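Local coordinates for protein endo-xylogalacturonan hydrolase A (Aspergillus tubingensis, PDB 4C2L) that hydrolyses the galacturonan backbone of xylose-substituted xylogalacturonan, a component of the hairy regions of pectin, at residues G45-F50 / D69-V74; N159-G164 / G194-V199; K263-K268 / V284-F289; S142-S147 / T166-S171; I267-S272 / G316-T321. All coordinates share one frame; numbering follows the deposited sequence.

Interaction 1: G45-F50 / D69-V74; sequences GGTIVF and DCDIQV
The F50 ring offers its edge to I72, whose CG2 lies in the ring plane 3.6 Å from CE2. V74 approaches the same ring obliquely, its CG2 3.9 Å from F50 CD2; all three side chains point the same way, forming a hydrophobic face with I48. Beneath them runs a parallel ladder: G46 O accepts D71 N, D71 O accepts I48 N, I48 O accepts Q73 N, and Q73 O accepts F50 N in the straightest bond (173°). The other face is mixed, polar except for V49. Q73 NE2 donates to D71 OD2 at 2.7 Å, arriving from above the carboxylate plane, and the methyl CG2 of T47 packs 3.5 Å from that NE2. D71 suits this place because its OD1 also takes a salt bridge from R105, which probably offsets its buried charge. Helix 32-42 covers the apolar face, with L39 on I48 and I72 and I35 on F50, while strands 18-19 and 102-105 flank the pair, V18 touching T47 and V49.

Interaction 2: N159-G164 / G194-V199; sequences NSVKGG and GESTYV
V161 and V199 pass alongside one another, running opposite ways, and CG1 of V161 comes 4.2 Å from CG2 of V199. The same V161 CG1 also rests 3.8 Å from S196 CB, so one branch of a beta-branched residue serves two neighbours. S196 turns its hydroxyl back into its own chain: chi1 of 58° sets OG between the backbone N and the carbonyl carbon, where it donates to G194 O. E195 is turned differently. With CG anti to the backbone N (-170°) and the rest extended, its flat carboxylate group passes close to the glycine turn, CD lying 3.6 Å from G164 N. A water joins its OE1 to G163 N. Both glycines have positive phi, a backbone form that glycine adopts easily. Two main-chain bonds tie the segments. G194 N meets V161 O at 2.7 Å, whereas G164 N reaches E195 O at 2.8 Å from well above the carbonyl plane (54°). The chemistry is thus divided: apolar branches meet on the interior side, where F170 and I193 also touch V161, while backbone amides hold the turn, and the exposed E195 carboxylate joins it through water, so its charge probably stays hydrated.

Interaction 3: K263-K268 / V284-F289; sequences KAAGIK and VTFNDF. With SO4 (sulfate ion), chain I; SO4 (sulfate ion), chain H; SO4 (sulfate ion), chain E.
F286 is the first residue of 284-289 to bear on the other segment: its CD2 comes 3.6 Å from A265 CB. The contact is oblique to the ring, and farther round the rim CZ passes G266 O. N287, partly exposed, lies away from the other segment; its ND2 bonds T254 OG1 and, at 2.8 Å, O4 of a sulfate probably from the crystallisation liquor, while OD1 bonds S326 OG. The backbone bends sharply at D288, which brings F289 back beside F286, with its CZ in the plane of the F286 ring at the edge. F289 CE2 lies 3.8 Å from A265 CB, so this single methyl packs against both rings. The edge of F289 also meets A264 O, 3.5 Å from CE2, while A264 CB lies 4.1 Å from CD2. Alanines suit this corner, because small side chains let two rings close in on the backbone; at G266 the room a beta carbon would need is filled by K263 CD. K263 NZ in turn bonds the main-chain O of H233, probably an active-site residue. K268 NZ bonds O2 of a second sulfate and, weakly, two oxygens of a third. Around the cluster, F289 stacks on F328 of strand 319-329, F286 meets F298 of strand 296-301 edge-to-face, and I235 of strand 235-240 touches both.

Interaction 4: S142-S147 / T166-S171; sequences SNLEIS and TNVVFS
S142 and T166 begin the pairing, with S142 CB packed 3.6 Å from T166 CG2; the S142 hydroxyl bonds D100 and that of T166 bonds T197. N143 follows, its amide nitrogen donating to T166 O at 3.0 Å. Its side chain lies beside that of N167, pointing the same way, with the two amide planes only 7° apart. Both backbones are in the left-handed region, which asparagine tolerates well, and asparagines aligned on successive coils in this way recall the asparagine ladders of parallel beta-helices. L144 N donates to N167 O and L144 O accepts V169 N, while L144 CD1 meets V168 CG2 at 4.0 Å. E145 pairs with V169 on the partly exposed face. At I146, chi2 of 86° swings CD1 over the F170 ring, 3.8 Å above its plane and offset toward the rim. That CH-pi contact runs 24° off the ring normal, and the same methyl lies 4.0 Å from V168 CG1. I146 N also bonds V169 O, and I146 O takes S171 N. S147 finally sets CB 3.3 Å from S171 O. The two parallel strands have strand 102-105 on one flank and 199-207 on the other; their apolar face packs on strand 134-139, where I138 touches L144, I146 and F170. F191 of strand 191-196 meets F170 edge-to-face.

Interaction 5: I267-S272 / G316-T321; sequences IKTYPS and GNAKLT. With SO4 (sulfate ion), chain H; SO4 (sulfate ion), chain E.
Y270 and N317 share a water, 3.0 Å from N317 N, which donates to it, and 2.9 Å from Y270 O. It links two loop backbones that form no direct hydrogen bond across the contact. Just beyond, P271 CA comes 4.1 Å from G316 CA. S272 sets its CB 4.1 Å from N317 ND2, while its hydroxyl bonds P315 O and the N317 OD1 bonds T278. Toward the interior the contact becomes mostly apolar. T269 packs on A318, its CG2 4.0 Å and its OG1 3.7 Å from the methyl CB; that hydroxyl, between the backbone N and the carbonyl carbon (chi1 58°), has a weak bond to Q301 O. Deeper still, I267 CG2 meets L320 CD2 at 4.2 Å, branched chains suited to a buried interior. Strand 266-269 runs out into a loop here, beside the loop leading into strand 319-329. Side chains meeting across the inside, from strands of different sheets, are characteristic of the right-handed parallel beta-helix of family 28 glycosidases.

In the fold
Interactions 1 and 4, both partly buried, are strand pairings between successive coils, each with a full parallel ladder, one apolar face turned inward and one mixed, largely polar face. Interactions 3 and 5 are buried and have no direct hydrogen bond between their segments: both start from strand 266-269, sharing I267 and K268, and reach the neighbouring strands 279-294 and 319-329, through aromatic side chains in the first; through aliphatic side chains, backbone packing and a water between main chains in the second. Interaction 2, partly buried, lies between these types, with two backbone bonds at a glycine turn. It touches interaction 4, where T197 meets T166 and N167. Interactions 1 and 5 have centres about 43 Å apart.

Interaction 1: G45-F50 / D69-V74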
# COMPACT_ATOMS: atom_id res chain seq x y z
N GLY A 45 -20.76 -8.02 19.35
CA GLY A 45 -20.54 -7.03 20.39
C GLY A 45 -19.56 -7.42 21.48
O GLY A 45 -19.38 -6.67 22.44
N GLY A 46 -18.93 -8.58 21.35
CA GLY A 46 -18.01 -9.08 22.37
C GLY A 46 -16.55 -9.00 21.99
O GLY A 46 -16.15 -8.25 21.08
N THR A 47 -15.75 -9.79 22.69
CA THR A 47 -14.30 -9.74 22.58
C THR A 47 -13.71 -11.12 22.41
O THR A 47 -14.15 -12.09 23.05
CB THR A 47 -13.70 -9.04 23.81
OG1 THR A 47 -14.30 -7.76 23.94
CG2 THR A 47 -12.18 -8.88 23.68
N ILE A 48 -12.72 -11.21 21.52
CA ILE A 48 -11.94 -12.41 21.33
C ILE A 48 -10.49 -12.07 21.67
O ILE A 48 -9.97 -11.05 21.24
CB ILE A 48 -12.09 -12.89 19.87
CG1 ILE A 48 -13.49 -13.49 19.67
CG2 ILE A 48 -11.00 -13.86 19.49
CD1 ILE A 48 -14.57 -12.46 19.39
N VAL A 49 -9.86 -12.92 22.47
CA VAL A 49 -8.52 -12.64 22.97
C VAL A 49 -7.53 -13.72 22.53
O VAL A 49 -7.75 -14.90 22.76
CB VAL A 49 -8.50 -12.51 24.52
CG1 VAL A 49 -7.07 -12.40 25.04
CG2 VAL A 49 -9.34 -11.31 24.96
N PHE A 50 -6.44 -13.31 21.89
CA PHE A 50 -5.31 -14.19 21.69
C PHE A 50 -4.28 -13.76 22.73
O PHE A 50 -3.66 -12.71 22.57
CB PHE A 50 -4.72 -14.01 20.29
CG PHE A 50 -5.69 -14.32 19.19
CD1 PHE A 50 -5.81 -15.62 18.71
CD2 PHE A 50 -6.45 -13.32 18.60
CE1 PHE A 50 -6.69 -15.92 17.69
CE2 PHE A 50 -7.34 -13.62 17.57
CZ PHE A 50 -7.45 -14.92 17.11
N ASP A 69 -19.42 -5.32 15.53
CA ASP A 69 -18.97 -4.50 16.66
C ASP A 69 -18.15 -5.33 17.63
O ASP A 69 -18.32 -5.26 18.85
CB ASP A 69 -20.15 -3.84 17.38
CG ASP A 69 -20.97 -2.97 16.46
OD1 ASP A 69 -20.39 -2.07 15.82
OD2 ASP A 69 -22.21 -3.20 16.35
N CYS A 70 -17.26 -6.15 17.08
CA CYS A 70 -16.45 -7.05 17.88
C CYS A 70 -15.08 -6.44 18.11
O CYS A 70 -14.66 -5.52 17.40
CB CYS A 70 -16.31 -8.42 17.21
SG CYS A 70 -15.09 -8.47 15.89
N ASP A 71 -14.39 -6.95 19.12
CA ASP A 71 -13.05 -6.52 19.45
C ASP A 71 -12.15 -7.75 19.47
O ASP A 71 -12.34 -8.66 20.28
CB ASP A 71 -13.09 -5.81 20.82
CG ASP A 71 -11.72 -5.31 21.29
OD1 ASP A 71 -10.76 -5.17 20.49
OD2 ASP A 71 -11.63 -5.02 22.51
N ILE A 72 -11.20 -7.80 18.54
CA ILE A 72 -10.26 -8.92 18.43
C ILE A 72 -8.89 -8.47 18.93
O ILE A 72 -8.19 -7.71 18.27
CB ILE A 72 -10.16 -9.43 16.97
CG1 ILE A 72 -11.56 -9.75 16.43
CG2 ILE A 72 -9.25 -10.64 16.88
CD1 ILE A 72 -11.60 -10.09 14.94
N GLN A 73 -8.52 -8.95 20.11
CA GLN A 73 -7.27 -8.53 20.76
C GLN A 73 -6.18 -9.55 20.50
O GLN A 73 -6.18 -10.66 21.04
CB GLN A 73 -7.49 -8.28 22.26
CG GLN A 73 -8.64 -7.32 22.50
CD GLN A 73 -8.94 -7.07 23.97
OE1 GLN A 73 -8.29 -7.65 24.86
NE2 GLN A 73 -9.93 -6.22 24.23
N VAL A 74 -5.25 -9.18 19.63
CA VAL A 74 -4.16 -10.07 19.26
C VAL A 74 -2.95 -9.68 20.09
O VAL A 74 -2.33 -8.64 19.83
CB VAL A 74 -3.85 -9.96 17.75
CG1 VAL A 74 -2.79 -10.97 17.34
CG2 VAL A 74 -5.13 -10.11 16.92
O HOH W 1 -16.74 -5.17 21.15
O HOH W 2 -13.40 -5.14 24.27

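Interaction 2: N159-G164 / G194-V199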
# COMPACT_ATOMS: atom_id res chain seq x y z
N ASN A 159 -2.00 -5.04 3.27
CA ASN A 159 -3.36 -4.60 3.57
C ASN A 159 -4.00 -4.05 2.32
O ASN A 159 -3.38 -3.29 1.57
CB ASN A 159 -3.34 -3.44 4.58
CG ASN A 159 -2.68 -3.81 5.87
OD1 ASN A 159 -3.25 -4.56 6.66
ND2 ASN A 159 -1.46 -3.33 6.09
N SER A 160 -5.26 -4.42 2.09
CA SER A 160 -6.03 -3.90 0.98
C SER A 160 -7.40 -3.46 1.49
O SER A 160 -7.97 -4.13 2.36
CB SER A 160 -6.18 -4.98 -0.09
OG SER A 160 -6.95 -4.52 -1.17
N VAL A 161 -7.94 -2.36 0.94
CA VAL A 161 -9.27 -1.91 1.30
C VAL A 161 -9.98 -1.63 -0.01
O VAL A 161 -9.47 -0.88 -0.86
CB VAL A 161 -9.24 -0.62 2.16
CG1 VAL A 161 -10.66 -0.16 2.49
CG2 VAL A 161 -8.45 -0.84 3.44
N LYS A 162 -11.13 -2.26 -0.20
CA LYS A 162 -11.92 -2.02 -1.39
C LYS A 162 -13.39 -2.31 -1.11
O LYS A 162 -13.81 -2.33 0.04
CB LYS A 162 -11.40 -2.84 -2.57
CG LYS A 162 -11.60 -4.32 -2.42
CD LYS A 162 -11.12 -5.01 -3.70
CE LYS A 162 -9.61 -5.00 -3.76
NZ LYS A 162 -9.17 -5.44 -5.11
N GLY A 163 -14.17 -2.46 -2.18
CA GLY A 163 -15.60 -2.80 -2.05
C GLY A 163 -16.48 -1.75 -1.40
O GLY A 163 -17.57 -2.08 -0.91
N GLY A 164 -16.03 -0.50 -1.37
CA GLY A 164 -16.80 0.59 -0.76
C GLY A 164 -16.75 0.63 0.76
O GLY A 164 -17.61 1.26 1.39
N GLY A 194 -8.31 0.98 -2.44
CA GLY A 194 -9.18 1.09 -3.60
C GLY A 194 -10.51 1.71 -3.22
O GLY A 194 -10.56 2.68 -2.45
N GLU A 195 -11.59 1.14 -3.76
CA GLU A 195 -12.92 1.69 -3.60
C GLU A 195 -13.29 1.78 -2.13
O GLU A 195 -13.55 0.76 -1.47
CB GLU A 195 -13.94 0.82 -4.34
CG GLU A 195 -15.32 1.46 -4.42
CD GLU A 195 -16.41 0.48 -4.80
OE1 GLU A 195 -16.13 -0.71 -5.06
OE2 GLU A 195 -17.59 0.90 -4.83
N SER A 196 -13.29 3.01 -1.61
CA SER A 196 -13.50 3.24 -0.19
C SER A 196 -13.62 4.73 0.04
O SER A 196 -13.28 5.53 -0.83
CB SER A 196 -12.32 2.70 0.64
OG SER A 196 -11.10 3.31 0.23
N THR A 197 -14.10 5.09 1.22
CA THR A 197 -14.11 6.48 1.67
C THR A 197 -13.69 6.54 3.13
O THR A 197 -14.02 5.65 3.91
CB THR A 197 -15.50 7.13 1.52
OG1 THR A 197 -16.46 6.35 2.24
CG2 THR A 197 -15.91 7.20 0.05
N TYR A 198 -12.99 7.61 3.49
CA TYR A 198 -12.59 7.91 4.86
C TYR A 198 -11.70 6.80 5.43
O TYR A 198 -11.99 6.19 6.47
CB TYR A 198 -13.81 8.20 5.76
CG TYR A 198 -14.76 9.18 5.11
CD1 TYR A 198 -14.40 10.53 4.93
CD2 TYR A 198 -16.01 8.77 4.67
CE1 TYR A 198 -15.28 11.42 4.32
CE2 TYR A 198 -16.90 9.66 4.07
CZ TYR A 198 -16.52 10.97 3.89
OH TYR A 198 -17.41 11.84 3.28
N VAL A 199 -10.62 6.54 4.71
CA VAL A 199 -9.57 5.65 5.18
C VAL A 199 -8.46 6.52 5.76
O VAL A 199 -8.05 7.52 5.14
CB VAL A 199 -9.02 4.76 4.04
CG1 VAL A 199 -7.81 3.96 4.50
CG2 VAL A 199 -10.11 3.82 3.53
O HOH W 3 -13.88 -2.68 -5.05
O HOH W 4 -17.39 4.11 0.83

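Interaction 3: K263-K268 / V284-F289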
# COMPACT_ATOMS: atom_id res chain seq x y z
N LYS A 263 10.89 5.76 -5.59
CA LYS A 263 10.43 7.16 -5.61
C LYS A 263 9.83 7.42 -4.25
O LYS A 263 9.31 6.50 -3.61
CB LYS A 263 9.40 7.42 -6.73
CG LYS A 263 8.07 6.70 -6.56
CD LYS A 263 7.10 6.99 -7.71
CE LYS A 263 5.73 6.36 -7.48
NZ LYS A 263 5.77 4.88 -7.62
N ALA A 264 9.93 8.65 -3.76
CA ALA A 264 9.28 8.99 -2.51
C ALA A 264 7.77 9.07 -2.74
O ALA A 264 6.98 8.63 -1.91
CB ALA A 264 9.81 10.31 -1.98
N ALA A 265 7.39 9.60 -3.89
CA ALA A 265 5.97 9.80 -4.17
C ALA A 265 5.78 9.90 -5.66
O ALA A 265 6.71 10.26 -6.39
CB ALA A 265 5.47 11.06 -3.49
N GLY A 266 4.58 9.57 -6.13
CA GLY A 266 4.34 9.74 -7.55
C GLY A 266 2.94 9.37 -8.00
O GLY A 266 2.09 8.98 -7.19
N ILE A 267 2.74 9.55 -9.30
CA ILE A 267 1.48 9.24 -9.98
C ILE A 267 1.82 8.39 -11.21
O ILE A 267 2.75 8.72 -11.94
CB ILE A 267 0.76 10.54 -10.43
CG1 ILE A 267 0.42 11.39 -9.19
CG2 ILE A 267 -0.53 10.18 -11.19
CD1 ILE A 267 -0.07 12.79 -9.50
N LYS A 268 1.06 7.31 -11.43
CA LYS A 268 1.32 6.43 -12.57
C LYS A 268 0.02 6.17 -13.31
O LYS A 268 -0.92 5.65 -12.72
CB LYS A 268 1.83 5.04 -12.15
CG LYS A 268 2.90 4.99 -11.10
CD LYS A 268 3.51 3.58 -11.05
CE LYS A 268 2.50 2.51 -10.66
NZ LYS A 268 3.17 1.31 -10.06
N VAL A 284 -4.97 15.92 -4.64
CA VAL A 284 -4.04 15.04 -3.96
C VAL A 284 -2.89 15.90 -3.46
O VAL A 284 -2.24 16.58 -4.24
CB VAL A 284 -3.53 13.92 -4.87
CG1 VAL A 284 -2.48 13.08 -4.15
CG2 VAL A 284 -4.71 13.05 -5.33
N THR A 285 -2.63 15.84 -2.16
CA THR A 285 -1.52 16.59 -1.58
C THR A 285 -0.49 15.65 -0.96
O THR A 285 -0.85 14.76 -0.19
CB THR A 285 -2.03 17.54 -0.49
OG1 THR A 285 -2.87 18.53 -1.09
CG2 THR A 285 -0.84 18.23 0.23
N PHE A 286 0.78 15.88 -1.29
CA PHE A 286 1.91 15.18 -0.70
C PHE A 286 2.66 16.27 0.05
O PHE A 286 3.25 17.16 -0.58
CB PHE A 286 2.83 14.61 -1.77
CG PHE A 286 2.16 13.68 -2.76
CD1 PHE A 286 1.59 14.18 -3.94
CD2 PHE A 286 2.17 12.30 -2.56
CE1 PHE A 286 1.00 13.32 -4.87
CE2 PHE A 286 1.58 11.43 -3.49
CZ PHE A 286 1.01 11.95 -4.64
N ASN A 287 2.62 16.21 1.37
CA ASN A 287 3.20 17.27 2.22
C ASN A 287 4.24 16.74 3.21
O ASN A 287 4.09 15.65 3.75
CB ASN A 287 2.08 17.97 2.99
CG ASN A 287 2.60 19.11 3.85
OD1 ASN A 287 3.13 20.10 3.35
ND2 ASN A 287 2.43 18.97 5.17
N ASP A 288 5.29 17.53 3.46
CA ASP A 288 6.24 17.19 4.54
C ASP A 288 6.86 15.81 4.33
O ASP A 288 6.71 14.91 5.18
CB ASP A 288 5.53 17.25 5.90
CG ASP A 288 5.43 18.65 6.47
OD1 ASP A 288 5.88 19.63 5.82
OD2 ASP A 288 4.88 18.79 7.59
N PHE A 289 7.52 15.63 3.20
CA PHE A 289 8.25 14.41 2.91
C PHE A 289 9.73 14.59 3.17
O PHE A 289 10.32 15.62 2.80
CB PHE A 289 8.10 13.98 1.46
CG PHE A 289 6.86 13.17 1.17
CD1 PHE A 289 5.59 13.67 1.47
CD2 PHE A 289 6.96 11.93 0.55
CE1 PHE A 289 4.44 12.94 1.18
CE2 PHE A 289 5.81 11.18 0.26
CZ PHE A 289 4.56 11.69 0.57
S SO4 I . 3.62 21.99 7.96
O1 SO4 I . 4.99 21.58 8.34
O2 SO4 I . 3.68 23.22 7.14
O3 SO4 I . 2.82 22.26 9.18
O4 SO4 I . 2.97 20.90 7.19
S SO4 H . 6.59 0.18 -10.11
O1 SO4 H . 7.70 -0.52 -10.79
O2 SO4 H . 5.67 0.72 -11.13
O3 SO4 H . 7.17 1.30 -9.34
O4 SO4 H . 5.86 -0.72 -9.19
S SO4 E . 0.41 -1.49 -10.31
O1 SO4 E . 1.83 -1.74 -9.95
O2 SO4 E . 0.28 -1.61 -11.78
O3 SO4 E . 0.10 -0.14 -9.82
O4 SO4 E . -0.45 -2.51 -9.69

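Interaction 4: S142-S147 / T166-S171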
# COMPACT_ATOMS: atom_id res chain seq x y z
N SER A 142 -17.81 -1.22 7.28
CA SER A 142 -17.63 0.10 7.87
C SER A 142 -17.07 0.04 9.28
O SER A 142 -17.21 -0.99 9.96
CB SER A 142 -18.98 0.84 7.88
OG SER A 142 -19.94 0.17 8.70
N ASN A 143 -16.47 1.15 9.71
CA ASN A 143 -16.01 1.32 11.08
C ASN A 143 -15.06 0.20 11.50
O ASN A 143 -15.36 -0.59 12.39
CB ASN A 143 -17.22 1.41 12.04
CG ASN A 143 -18.20 2.51 11.65
OD1 ASN A 143 -19.43 2.32 11.69
ND2 ASN A 143 -17.68 3.65 11.25
N LEU A 144 -13.93 0.12 10.81
CA LEU A 144 -12.93 -0.90 11.05
C LEU A 144 -11.68 -0.22 11.57
O LEU A 144 -11.24 0.78 11.00
CB LEU A 144 -12.61 -1.66 9.76
CG LEU A 144 -13.86 -2.14 8.99
CD1 LEU A 144 -13.51 -2.57 7.58
CD2 LEU A 144 -14.55 -3.26 9.73
N GLU A 145 -11.11 -0.78 12.63
CA GLU A 145 -9.94 -0.20 13.25
C GLU A 145 -8.89 -1.31 13.39
O GLU A 145 -9.19 -2.38 13.93
CB GLU A 145 -10.34 0.39 14.61
CG GLU A 145 -9.25 1.16 15.33
CD GLU A 145 -8.44 0.33 16.32
OE1 GLU A 145 -8.76 -0.86 16.58
OE2 GLU A 145 -7.46 0.89 16.86
N ILE A 146 -7.70 -1.06 12.86
CA ILE A 146 -6.60 -2.01 12.87
C ILE A 146 -5.41 -1.30 13.50
O ILE A 146 -4.91 -0.31 12.97
CB ILE A 146 -6.22 -2.48 11.44
CG1 ILE A 146 -7.46 -3.01 10.69
CG2 ILE A 146 -5.14 -3.57 11.49
CD1 ILE A 146 -8.24 -1.91 9.99
N SER A 147 -4.92 -1.81 14.63
CA SER A 147 -3.93 -1.03 15.38
C SER A 147 -3.02 -1.82 16.30
O SER A 147 -3.38 -2.88 16.80
CB SER A 147 -4.65 0.04 16.21
OG SER A 147 -5.42 -0.55 17.26
N THR A 166 -16.01 1.89 4.38
CA THR A 166 -15.97 3.28 4.82
C THR A 166 -15.53 3.38 6.27
O THR A 166 -15.82 2.50 7.07
CB THR A 166 -17.32 4.01 4.59
OG1 THR A 166 -17.16 5.40 4.92
CG2 THR A 166 -18.40 3.43 5.46
N ASN A 167 -14.81 4.44 6.62
CA ASN A 167 -14.33 4.67 7.99
C ASN A 167 -13.41 3.53 8.45
O ASN A 167 -13.76 2.74 9.35
CB ASN A 167 -15.49 4.82 8.99
CG ASN A 167 -16.51 5.88 8.58
OD1 ASN A 167 -16.15 6.95 8.08
ND2 ASN A 167 -17.79 5.59 8.81
N VAL A 168 -12.25 3.44 7.82
CA VAL A 168 -11.27 2.41 8.13
C VAL A 168 -10.02 3.13 8.64
O VAL A 168 -9.51 4.05 7.97
CB VAL A 168 -10.92 1.60 6.88
CG1 VAL A 168 -9.91 0.50 7.21
CG2 VAL A 168 -12.20 0.99 6.30
N VAL A 169 -9.53 2.71 9.80
CA VAL A 169 -8.36 3.36 10.38
C VAL A 169 -7.27 2.34 10.71
O VAL A 169 -7.54 1.37 11.42
CB VAL A 169 -8.71 4.16 11.66
CG1 VAL A 169 -7.46 4.78 12.25
CG2 VAL A 169 -9.74 5.24 11.35
N PHE A 170 -6.07 2.57 10.18
CA PHE A 170 -4.89 1.77 10.49
C PHE A 170 -4.00 2.66 11.34
O PHE A 170 -3.62 3.74 10.90
CB PHE A 170 -4.11 1.40 9.22
CG PHE A 170 -4.89 0.55 8.24
CD1 PHE A 170 -5.67 1.14 7.25
CD2 PHE A 170 -4.80 -0.84 8.28
CE1 PHE A 170 -6.37 0.37 6.32
CE2 PHE A 170 -5.50 -1.63 7.36
CZ PHE A 170 -6.29 -1.02 6.38
N SER A 171 -3.67 2.22 12.55
CA SER A 171 -2.86 3.06 13.45
C SER A 171 -1.76 2.27 14.16
O SER A 171 -2.00 1.15 14.59
CB SER A 171 -3.78 3.70 14.50
OG SER A 171 -3.02 4.48 15.38

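Interaction 5: I267-S272 / G316-T321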
# COMPACT_ATOMS: atom_id res chain seq x y z
N ILE A 267 2.74 9.55 -9.30
CA ILE A 267 1.48 9.24 -9.98
C ILE A 267 1.82 8.39 -11.21
O ILE A 267 2.75 8.72 -11.94
CB ILE A 267 0.76 10.54 -10.43
CG1 ILE A 267 0.42 11.39 -9.19
CG2 ILE A 267 -0.53 10.18 -11.19
CD1 ILE A 267 -0.07 12.79 -9.50
N LYS A 268 1.06 7.31 -11.43
CA LYS A 268 1.32 6.43 -12.57
C LYS A 268 0.02 6.17 -13.31
O LYS A 268 -0.92 5.65 -12.72
CB LYS A 268 1.83 5.04 -12.15
CG LYS A 268 2.90 4.99 -11.10
CD LYS A 268 3.51 3.58 -11.05
CE LYS A 268 2.50 2.51 -10.66
NZ LYS A 268 3.17 1.31 -10.06
N THR A 269 -0.03 6.50 -14.59
CA THR A 269 -1.23 6.24 -15.36
C THR A 269 -0.85 5.56 -16.68
O THR A 269 0.21 5.81 -17.23
CB THR A 269 -2.04 7.52 -15.64
OG1 THR A 269 -1.22 8.47 -16.34
CG2 THR A 269 -2.52 8.16 -14.32
N TYR A 270 -1.74 4.71 -17.17
CA TYR A 270 -1.57 4.09 -18.47
C TYR A 270 -1.81 5.13 -19.57
O TYR A 270 -2.58 6.06 -19.39
CB TYR A 270 -2.56 2.94 -18.64
CG TYR A 270 -2.10 1.66 -17.97
CD1 TYR A 270 -2.35 1.43 -16.62
CD2 TYR A 270 -1.43 0.68 -18.71
CE1 TYR A 270 -1.93 0.24 -16.01
CE2 TYR A 270 -1.01 -0.50 -18.10
CZ TYR A 270 -1.27 -0.71 -16.76
OH TYR A 270 -0.84 -1.89 -16.18
N PRO A 271 -1.15 4.96 -20.72
CA PRO A 271 -1.46 5.84 -21.85
C PRO A 271 -2.79 5.43 -22.49
O PRO A 271 -3.49 4.56 -21.97
CB PRO A 271 -0.30 5.59 -22.80
CG PRO A 271 0.07 4.17 -22.54
CD PRO A 271 -0.03 4.04 -21.03
N SER A 272 -3.14 6.05 -23.62
CA SER A 272 -4.37 5.68 -24.31
C SER A 272 -4.13 4.46 -25.21
O SER A 272 -3.07 3.83 -25.15
CB SER A 272 -4.92 6.85 -25.13
OG SER A 272 -3.95 7.29 -26.06
N GLY A 316 -0.88 9.90 -23.54
CA GLY A 316 -1.58 9.90 -22.26
C GLY A 316 -2.52 11.09 -22.20
O GLY A 316 -2.20 12.17 -22.71
N ASN A 317 -3.69 10.89 -21.61
CA ASN A 317 -4.67 11.98 -21.45
C ASN A 317 -5.24 12.06 -20.04
O ASN A 317 -6.37 12.49 -19.81
CB ASN A 317 -5.79 11.90 -22.51
CG ASN A 317 -6.47 10.54 -22.56
OD1 ASN A 317 -6.56 9.83 -21.56
ND2 ASN A 317 -6.93 10.16 -23.76
N ALA A 318 -4.41 11.66 -19.07
CA ALA A 318 -4.83 11.70 -17.68
C ALA A 318 -5.20 13.13 -17.26
O ALA A 318 -4.57 14.09 -17.68
CB ALA A 318 -3.75 11.13 -16.77
N LYS A 319 -6.25 13.25 -16.46
CA LYS A 319 -6.67 14.53 -15.94
C LYS A 319 -6.24 14.67 -14.50
O LYS A 319 -6.92 14.18 -13.60
CB LYS A 319 -8.19 14.68 -16.06
CG LYS A 319 -8.65 16.10 -15.77
CD LYS A 319 -10.17 16.21 -15.79
CE LYS A 319 -10.61 17.59 -15.32
NZ LYS A 319 -12.09 17.75 -15.49
N LEU A 320 -5.10 15.32 -14.29
CA LEU A 320 -4.57 15.57 -12.97
C LEU A 320 -4.86 17.02 -12.62
O LEU A 320 -4.47 17.93 -13.36
CB LEU A 320 -3.06 15.30 -12.93
CG LEU A 320 -2.53 14.05 -13.67
CD1 LEU A 320 -1.02 13.95 -13.54
CD2 LEU A 320 -3.18 12.76 -13.19
N THR A 321 -5.57 17.23 -11.53
CA THR A 321 -5.86 18.60 -11.09
C THR A 321 -5.67 18.74 -9.59
O THR A 321 -5.88 17.77 -8.84
CB THR A 321 -7.30 19.05 -11.48
OG1 THR A 321 -8.25 18.14 -10.92
CG2 THR A 321 -7.48 19.12 -12.99
S SO4 H . 6.59 0.18 -10.11
O1 SO4 H . 7.70 -0.52 -10.79
O2 SO4 H . 5.67 0.72 -11.13
O3 SO4 H . 7.17 1.30 -9.34
O4 SO4 H . 5.86 -0.72 -9.19
S SO4 E . 0.41 -1.49 -10.31
O1 SO4 E . 1.83 -1.74 -9.95
O2 SO4 E . 0.28 -1.61 -11.78
O3 SO4 E . 0.10 -0.14 -9.82
O4 SO4 E . -0.45 -2.51 -9.69
O HOH W 5 -4.06 7.97 -20.91